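PDB 3HAZ: proline dehydrogenase from Bradyrhizobium japonicum USDA 110, which probably oxidizes proline to glutamate in two steps, using an FAD-dependent proline dehydrogenase and an NAD-dependent glutamate semialdehyde dehydrogenase joined in one chain. Local coordinates for residues His108-Ser113 with Ser922-Ser927; Ala769-Leu774 with Glu804-Arg809. All blocks are in the same frame, centred on the assembly; numbering follows the deposited sequence.

Contacts 1 and 2 lie about 11 Å apart, centre to centre, on the same side of the chain's centre. Contact 1 joins helix 106-115, in the DNA-binding region, to the turn after strand 917-921 in the aldehyde dehydrogenase part, 809 residues away. Contact 2 falls between those two segments in chain order and stays within the aldehyde dehydrogenase part. Strands 765-769, 797-803 and 917-921 belong to one mixed seven-stranded sheet, and the segments that follow them face helix 106-115 through A771, D805 and R923. Direct links include K112 NZ to D805 OD2 at 2.7 Å and T111 CG2 to A771 CB at 3.5 Å. Together the two contacts fit helix 106-115 against the ends of strands 765-769 and 917-921 and against helix 804-819.

Contact 1: His108-Ser113 with Ser922-Ser927; sequences HHETKS and SRIDDS
E110 OE2 is gripped by R923 in a buried salt bridge that ties helix 106-115, of the DNA-binding region, to an ST turn of the aldehyde dehydrogenase part, between strand 917-921 and helix 925-934. R923 NE donates to E110 OE2 over 3.0 Å with an N-H...O angle of 147°, and the oxygen accepts through its anti lone pair. R923 NH1 adds a weak bond to the same atom at 3.3 Å, and T141 OG1, from helix 140-149, is a further hydrogen-bond partner. The carboxylate and guanidinium planes are inclined 27° to each other, so the pair is not coplanar. E110 reaches across because its CG stands anti to the backbone N (chi1 -176°) and the chain beyond stays extended; a bend at chi3 of R923 turns NE and NH1 to it. Water 1 donates to S113 OG at 2.9 Å. S113 OG in turn donates to H109 O, which also accepts S113 N. In the ST turn S922 OG accepts I924 N, I924 being the N-cap of helix 925-934. I924 and E110 run antiparallel alongside each other, CG1 lying 3.7 Å from E110 OE1. T111 OG1 is hydrogen-bonded to I107 O, so I924 CD1 merely packs against that hydroxyl at 3.9 Å.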
ATOM      1  N   HIS A 108     -26.242  23.310 -37.153  1.00 25.88           N
ATOM      2  CA  HIS A 108     -26.932  23.396 -38.436  1.00 27.37           C
ATOM      3  C   HIS A 108     -26.137  22.716 -39.557  1.00 26.70           C
ATOM      4  O   HIS A 108     -26.688  21.935 -40.337  1.00 19.97           O
ATOM      5  CB  HIS A 108     -27.206  24.865 -38.791  1.00 35.57           C
ATOM      6  CG  HIS A 108     -28.039  25.054 -40.022  1.00 28.03           C
ATOM      7  ND1 HIS A 108     -29.400  24.842 -40.040  1.00 35.39           N
ATOM      8  CD2 HIS A 108     -27.707  25.456 -41.272  1.00 32.26           C
ATOM      9  CE1 HIS A 108     -29.868  25.093 -41.251  1.00 28.42           C
ATOM     10  NE2 HIS A 108     -28.862  25.470 -42.017  1.00 22.92           N
ATOM     11  N   HIS A 109     -24.839  22.998 -39.634  1.00 23.91           N
ATOM     12  CA  HIS A 109     -24.011  22.376 -40.660  1.00 22.55           C
ATOM     13  C   HIS A 109     -23.928  20.865 -40.486  1.00 16.73           C
ATOM     14  O   HIS A 109     -24.023  20.119 -41.463  1.00 18.99           O
ATOM     15  CB  HIS A 109     -22.604  22.989 -40.706  1.00 26.53           C
ATOM     16  CG  HIS A 109     -22.588  24.440 -41.073  1.00 25.70           C
ATOM     17  ND1 HIS A 109     -21.550  25.283 -40.739  1.00 23.14           N
ATOM     18  CD2 HIS A 109     -23.494  25.203 -41.731  1.00 24.31           C
ATOM     19  CE1 HIS A 109     -21.811  26.498 -41.182  1.00 29.38           C
ATOM     20  NE2 HIS A 109     -22.983  26.477 -41.791  1.00 25.96           N
ATOM     21  N   GLU A 110     -23.730  20.417 -39.248  1.00 16.65           N
ATOM     22  CA  GLU A 110     -23.668  18.988 -38.959  1.00 20.27           C
ATOM     23  C   GLU A 110     -25.002  18.310 -39.279  1.00 22.91           C
ATOM     24  O   GLU A 110     -25.043  17.226 -39.856  1.00 22.92           O
ATOM     25  CB  GLU A 110     -23.300  18.742 -37.489  1.00 21.44           C
ATOM     26  CG  GLU A 110     -23.137  17.265 -37.152  1.00 17.97           C
ATOM     27  CD  GLU A 110     -22.590  17.009 -35.748  1.00 23.22           C
ATOM     28  OE1 GLU A 110     -22.528  17.954 -34.936  1.00 19.67           O
ATOM     29  OE2 GLU A 110     -22.227  15.848 -35.462  1.00 24.25           O
ATOM     30  N   THR A 111     -26.095  18.954 -38.889  1.00 16.98           N
ATOM     31  CA  THR A 111     -27.432  18.403 -39.128  1.00 21.14           C
ATOM     32  C   THR A 111     -27.777  18.343 -40.613  1.00 18.54           C
ATOM     33  O   THR A 111     -28.203  17.298 -41.121  1.00 21.66           O
ATOM     34  CB  THR A 111     -28.509  19.197 -38.354  1.00 26.56           C
ATOM     35  OG1 THR A 111     -28.195  19.148 -36.954  1.00 32.96           O
ATOM     36  CG2 THR A 111     -29.898  18.595 -38.569  1.00 18.96           C
ATOM     37  N   LYS A 112     -27.573  19.456 -41.314  1.00 21.43           N
ATOM     38  CA  LYS A 112     -27.877  19.517 -42.747  1.00 24.79           C
ATOM     39  C   LYS A 112     -27.038  18.538 -43.565  1.00 21.25           C
ATOM     40  O   LYS A 112     -27.568  17.820 -44.418  1.00 20.59           O
ATOM     41  CB  LYS A 112     -27.718  20.946 -43.301  1.00 22.00           C
ATOM     42  CG  LYS A 112     -28.855  21.894 -42.917  1.00 24.75           C
ATOM     43  CD  LYS A 112     -30.199  21.383 -43.424  1.00 30.48           C
ATOM     44  CE  LYS A 112     -31.318  22.369 -43.113  1.00 39.02           C
ATOM     45  NZ  LYS A 112     -32.581  22.019 -43.819  1.00 41.03           N
ATOM     46  N   SER A 113     -25.732  18.510 -43.319  1.00 17.05           N
ATOM     47  CA  SER A 113     -24.853  17.629 -44.091  1.00 20.32           C
ATOM     48  C   SER A 113     -25.214  16.158 -43.895  1.00 17.38           C
ATOM     49  O   SER A 113     -25.110  15.364 -44.827  1.00 18.38           O
ATOM     50  CB  SER A 113     -23.378  17.858 -43.742  1.00 20.83           C
ATOM     51  OG  SER A 113     -23.140  17.654 -42.355  1.00 24.23           O
ATOM     52  N   SER A 922     -29.022  10.728 -31.551  1.00 18.91           N
ATOM     53  CA  SER A 922     -28.296  11.887 -32.037  1.00 13.76           C
ATOM     54  C   SER A 922     -26.806  11.655 -31.959  1.00 24.65           C
ATOM     55  O   SER A 922     -26.322  10.971 -31.058  1.00 24.18           O
ATOM     56  CB  SER A 922     -28.644  13.125 -31.219  1.00 16.38           C
ATOM     57  OG  SER A 922     -27.852  14.237 -31.623  1.00 19.54           O
ATOM     58  N   ARG A 923     -26.089  12.238 -32.914  1.00 26.94           N
ATOM     59  CA  ARG A 923     -24.636  12.221 -32.920  1.00 23.58           C
ATOM     60  C   ARG A 923     -24.127  13.340 -32.011  1.00 21.14           C
ATOM     61  O   ARG A 923     -22.993  13.302 -31.538  1.00 23.93           O
ATOM     62  CB  ARG A 923     -24.126  12.431 -34.357  1.00 19.00           C
ATOM     63  CG  ARG A 923     -22.685  12.004 -34.610  1.00 31.60           C
ATOM     64  CD  ARG A 923     -22.427  11.870 -36.114  1.00 39.96           C
ATOM     65  NE  ARG A 923     -22.276  13.169 -36.758  1.00 40.59           N
ATOM     66  CZ  ARG A 923     -22.576  13.419 -38.028  1.00 39.66           C
ATOM     67  NH1 ARG A 923     -22.400  14.635 -38.514  1.00 45.75           N
ATOM     68  NH2 ARG A 923     -23.060  12.463 -38.811  1.00 33.02           N
ATOM     69  N   ILE A 924     -24.989  14.321 -31.752  1.00 21.03           N
ATOM     70  CA  ILE A 924     -24.574  15.585 -31.142  1.00 20.16           C
ATOM     71  C   ILE A 924     -24.584  15.585 -29.606  1.00 21.83           C
ATOM     72  O   ILE A 924     -25.629  15.754 -28.973  1.00 23.63           O
ATOM     73  CB  ILE A 924     -25.439  16.746 -31.670  1.00 21.96           C
ATOM     74  CG1 ILE A 924     -25.526  16.676 -33.199  1.00 21.86           C
ATOM     75  CG2 ILE A 924     -24.882  18.083 -31.206  1.00 19.49           C
ATOM     76  CD1 ILE A 924     -26.353  17.787 -33.835  1.00 31.33           C
ATOM     77  N   ASP A 925     -23.408  15.411 -29.016  1.00 19.17           N
ATOM     78  CA  ASP A 925     -23.275  15.394 -27.561  1.00 17.91           C
ATOM     79  C   ASP A 925     -23.948  16.579 -26.871  1.00 18.62           C
ATOM     80  O   ASP A 925     -24.605  16.401 -25.852  1.00 19.73           O
ATOM     81  CB  ASP A 925     -21.804  15.300 -27.146  1.00 23.61           C
ATOM     82  CG  ASP A 925     -21.215  13.924 -27.396  1.00 30.02           C
ATOM     83  OD1 ASP A 925     -21.986  12.953 -27.505  1.00 36.88           O
ATOM     84  OD2 ASP A 925     -19.979  13.810 -27.479  1.00 40.07           O
ATOM     85  N   ASP A 926     -23.793  17.785 -27.415  1.00 20.01           N
ATOM     86  CA  ASP A 926     -24.409  18.957 -26.788  1.00 22.19           C
ATOM     87  C   ASP A 926     -25.944  18.891 -26.799  1.00 25.86           C
ATOM     88  O   ASP A 926     -26.601  19.367 -25.871  1.00 30.36           O
ATOM     89  CB  ASP A 926     -23.917  20.259 -27.435  1.00 20.13           C
ATOM     90  CG  ASP A 926     -22.445  20.535 -27.141  1.00 27.88           C
ATOM     91  OD1 ASP A 926     -22.075  20.555 -25.952  1.00 34.87           O
ATOM     92  OD2 ASP A 926     -21.659  20.725 -28.095  1.00 26.39           O
ATOM     93  N   SER A 927     -26.512  18.311 -27.854  1.00 19.60           N
ATOM     94  CA  SER A 927     -27.962  18.156 -27.942  1.00 18.40           C
ATOM     95  C   SER A 927     -28.445  17.113 -26.933  1.00 17.55           C
ATOM     96  O   SER A 927     -29.393  17.345 -26.190  1.00 21.63           O
ATOM     97  CB  SER A 927     -28.384  17.743 -29.357  1.00 22.88           C
ATOM     98  OG  SER A 927     -28.116  18.761 -30.296  1.00 31.73           O
TER
HETATM   99  O   HOH W   1     -21.736  16.236 -40.315  1.00 21.06           O

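Contact 2: Ala769-Leu774 with Glu804-Arg809; sequences ADATAL and EDVADR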
ATOM      1  N   ALA A 769     -35.440  11.915 -32.083  1.00 17.07           N
ATOM      2  CA  ALA A 769     -34.427  11.584 -33.083  1.00 18.98           C
ATOM      3  C   ALA A 769     -34.178  12.781 -34.002  1.00 18.32           C
ATOM      4  O   ALA A 769     -35.114  13.280 -34.632  1.00 19.34           O
ATOM      5  CB  ALA A 769     -34.861  10.360 -33.897  1.00 19.45           C
ATOM      6  N   ASP A 770     -32.929  13.247 -34.071  1.00 19.72           N
ATOM      7  CA  ASP A 770     -32.586  14.355 -34.969  1.00 19.41           C
ATOM      8  C   ASP A 770     -31.939  13.844 -36.251  1.00 24.15           C
ATOM      9  O   ASP A 770     -31.763  12.637 -36.415  1.00 21.73           O
ATOM     10  CB  ASP A 770     -31.720  15.423 -34.268  1.00 20.26           C
ATOM     11  CG  ASP A 770     -30.312  14.943 -33.939  1.00 23.24           C
ATOM     12  OD1 ASP A 770     -29.782  14.030 -34.608  1.00 22.56           O
ATOM     13  OD2 ASP A 770     -29.716  15.516 -33.005  1.00 22.88           O
ATOM     14  N   ALA A 771     -31.589  14.758 -37.153  1.00 22.47           N
ATOM     15  CA  ALA A 771     -31.133  14.370 -38.487  1.00 30.46           C
ATOM     16  C   ALA A 771     -29.703  13.836 -38.542  1.00 28.12           C
ATOM     17  O   ALA A 771     -29.246  13.405 -39.605  1.00 27.75           O
ATOM     18  CB  ALA A 771     -31.314  15.523 -39.478  1.00 27.28           C
ATOM     19  N   THR A 772     -28.991  13.868 -37.416  1.00 20.19           N
ATOM     20  CA  THR A 772     -27.685  13.225 -37.350  1.00 21.73           C
ATOM     21  C   THR A 772     -27.794  11.757 -36.951  1.00 27.43           C
ATOM     22  O   THR A 772     -26.796  11.038 -36.939  1.00 26.14           O
ATOM     23  CB  THR A 772     -26.722  13.919 -36.361  1.00 22.23           C
ATOM     24  OG1 THR A 772     -27.160  13.682 -35.013  1.00 18.85           O
ATOM     25  CG2 THR A 772     -26.650  15.416 -36.636  1.00 17.31           C
ATOM     26  N   ALA A 773     -28.996  11.308 -36.612  1.00 24.68           N
ATOM     27  CA  ALA A 773     -29.172   9.912 -36.228  1.00 27.45           C
ATOM     28  C   ALA A 773     -29.164   9.042 -37.477  1.00 29.82           C
ATOM     29  O   ALA A 773     -29.662   9.452 -38.522  1.00 28.35           O
ATOM     30  CB  ALA A 773     -30.472   9.727 -35.463  1.00 19.37           C
ATOM     31  N   LEU A 774     -28.601   7.845 -37.368  1.00 18.14           N
ATOM     32  CA  LEU A 774     -28.645   6.878 -38.463  1.00 17.64           C
ATOM     33  C   LEU A 774     -30.051   6.297 -38.599  1.00 24.57           C
ATOM     34  O   LEU A 774     -30.523   5.587 -37.708  1.00 21.24           O
ATOM     35  CB  LEU A 774     -27.631   5.759 -38.211  1.00 20.20           C
ATOM     36  CG  LEU A 774     -27.469   4.716 -39.315  1.00 37.44           C
ATOM     37  CD1 LEU A 774     -27.023   5.372 -40.608  1.00 32.55           C
ATOM     38  CD2 LEU A 774     -26.482   3.639 -38.884  1.00 40.12           C
ATOM     39  N   GLU A 804     -37.993  17.137 -39.162  1.00 29.35           N
ATOM     40  CA  GLU A 804     -38.726  17.101 -40.426  1.00 28.07           C
ATOM     41  C   GLU A 804     -37.876  16.697 -41.629  1.00 23.71           C
ATOM     42  O   GLU A 804     -38.366  16.020 -42.533  1.00 25.58           O
ATOM     43  CB  GLU A 804     -39.424  18.440 -40.682  1.00 32.63           C
ATOM     44  CG  GLU A 804     -38.472  19.613 -40.817  1.00 43.07           C
ATOM     45  CD  GLU A 804     -39.201  20.941 -40.850  1.00 54.03           C
ATOM     46  OE1 GLU A 804     -40.452  20.928 -40.854  1.00 52.07           O
ATOM     47  OE2 GLU A 804     -38.524  21.994 -40.869  1.00 53.28           O
ATOM     48  N   ASP A 805     -36.607  17.100 -41.639  1.00 24.47           N
ATOM     49  CA  ASP A 805     -35.719  16.772 -42.759  1.00 26.84           C
ATOM     50  C   ASP A 805     -35.511  15.271 -42.970  1.00 26.71           C
ATOM     51  O   ASP A 805     -35.152  14.843 -44.063  1.00 25.11           O
ATOM     52  CB  ASP A 805     -34.363  17.467 -42.614  1.00 31.94           C
ATOM     53  CG  ASP A 805     -34.396  18.906 -43.081  1.00 38.86           C
ATOM     54  OD1 ASP A 805     -35.392  19.307 -43.732  1.00 38.54           O
ATOM     55  OD2 ASP A 805     -33.425  19.638 -42.797  1.00 34.16           O
ATOM     56  N   VAL A 806     -35.730  14.466 -41.935  1.00 20.75           N
ATOM     57  CA  VAL A 806     -35.534  13.029 -42.092  1.00 23.87           C
ATOM     58  C   VAL A 806     -36.801  12.228 -41.786  1.00 24.65           C
ATOM     59  O   VAL A 806     -36.774  10.995 -41.770  1.00 24.30           O
ATOM     60  CB  VAL A 806     -34.347  12.516 -41.233  1.00 25.10           C
ATOM     61  CG1 VAL A 806     -33.023  13.099 -41.742  1.00 22.34           C
ATOM     62  CG2 VAL A 806     -34.559  12.847 -39.755  1.00 18.01           C
ATOM     63  N   ALA A 807     -37.910  12.932 -41.566  1.00 23.04           N
ATOM     64  CA  ALA A 807     -39.133  12.293 -41.083  1.00 18.83           C
ATOM     65  C   ALA A 807     -39.674  11.267 -42.059  1.00 27.37           C
ATOM     66  O   ALA A 807     -40.067  10.181 -41.650  1.00 21.83           O
ATOM     67  CB  ALA A 807     -40.212  13.341 -40.755  1.00 22.71           C
ATOM     68  N   ASP A 808     -39.689  11.610 -43.349  1.00 22.97           N
ATOM     69  CA  ASP A 808     -40.292  10.753 -44.366  1.00 32.48           C
ATOM     70  C   ASP A 808     -39.553   9.423 -44.484  1.00 24.79           C
ATOM     71  O   ASP A 808     -40.166   8.358 -44.577  1.00 26.18           O
ATOM     72  CB  ASP A 808     -40.319  11.461 -45.733  1.00 34.80           C
ATOM     73  CG  ASP A 808     -41.339  12.597 -45.792  1.00 41.79           C
ATOM     74  OD1 ASP A 808     -42.369  12.524 -45.085  1.00 36.07           O
ATOM     75  OD2 ASP A 808     -41.110  13.563 -46.549  1.00 41.36           O
ATOM     76  N   ARG A 809     -38.232   9.492 -44.501  1.00 16.96           N
ATOM     77  CA  ARG A 809     -37.410   8.288 -44.586  1.00 19.43           C
ATOM     78  C   ARG A 809     -37.512   7.471 -43.300  1.00 14.76           C
ATOM     79  O   ARG A 809     -37.738   6.262 -43.334  1.00 21.96           O
ATOM     80  CB  ARG A 809     -35.952   8.660 -44.879  1.00 21.96           C
ATOM     81  CG  ARG A 809     -34.961   7.508 -44.731  1.00 23.77           C
ATOM     82  CD  ARG A 809     -35.323   6.356 -45.651  1.00 28.88           C
ATOM     83  NE  ARG A 809     -35.628   6.815 -47.007  1.00 31.63           N
ATOM     84  CZ  ARG A 809     -34.724   7.227 -47.891  1.00 32.75           C
ATOM     85  NH1 ARG A 809     -35.111   7.623 -49.100  1.00 30.06           N
ATOM     86  NH2 ARG A 809     -33.435   7.250 -47.572  1.00 23.35           N
TER
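A771 and V806 carry this contact: they have the largest buried areas, and their CA atoms, 5.8 Å apart, are the nearest pair across the two segments. Both point their CB toward the opposite segment. The methyl of A771 meets one branch of the valine, CB to CG1 at 3.7 Å, and the other branch, CG2, lies 4.0 Å from A771 CA. Both methyls of V806 come from one side of the alanine, CG1 against CB and CA, CG2 against CA. The first torsion of V806 explains this: at chi1 -66° CG1 stands anti to the carbonyl carbon, leaving CG2 between the backbone N and that carbon. No hydrogen bond crosses between the segments, so the join is apolar, and it is small, 117 Å² summed over both sides.

D770 contributes less area, its carbonyl O coming within 4.4 Å of V806 CG2, but it shapes the loop that presents A771. Its OD1 accepts two bonds from T772, from the backbone N at 2.9 Å and from OG1 at 2.7 Å, both arriving from the same face of the carboxylate. The backbone donor stands 43° out of that plane and the hydroxyl 21° out, on the syn side. OD2 is bonded to S922 OG. A773 N closes the turn on D770 O at 3.1 Å, and Q803 OE1 accepts A771 N. A771 also packs on A115 of helix 106-115, and V806 touches V118. The loop between strand 765-769 and helix 775-787 is thus an Asx turn combined with a type I beta turn, packed against V806 of helix 804-819 in the aldehyde dehydrogenase fold.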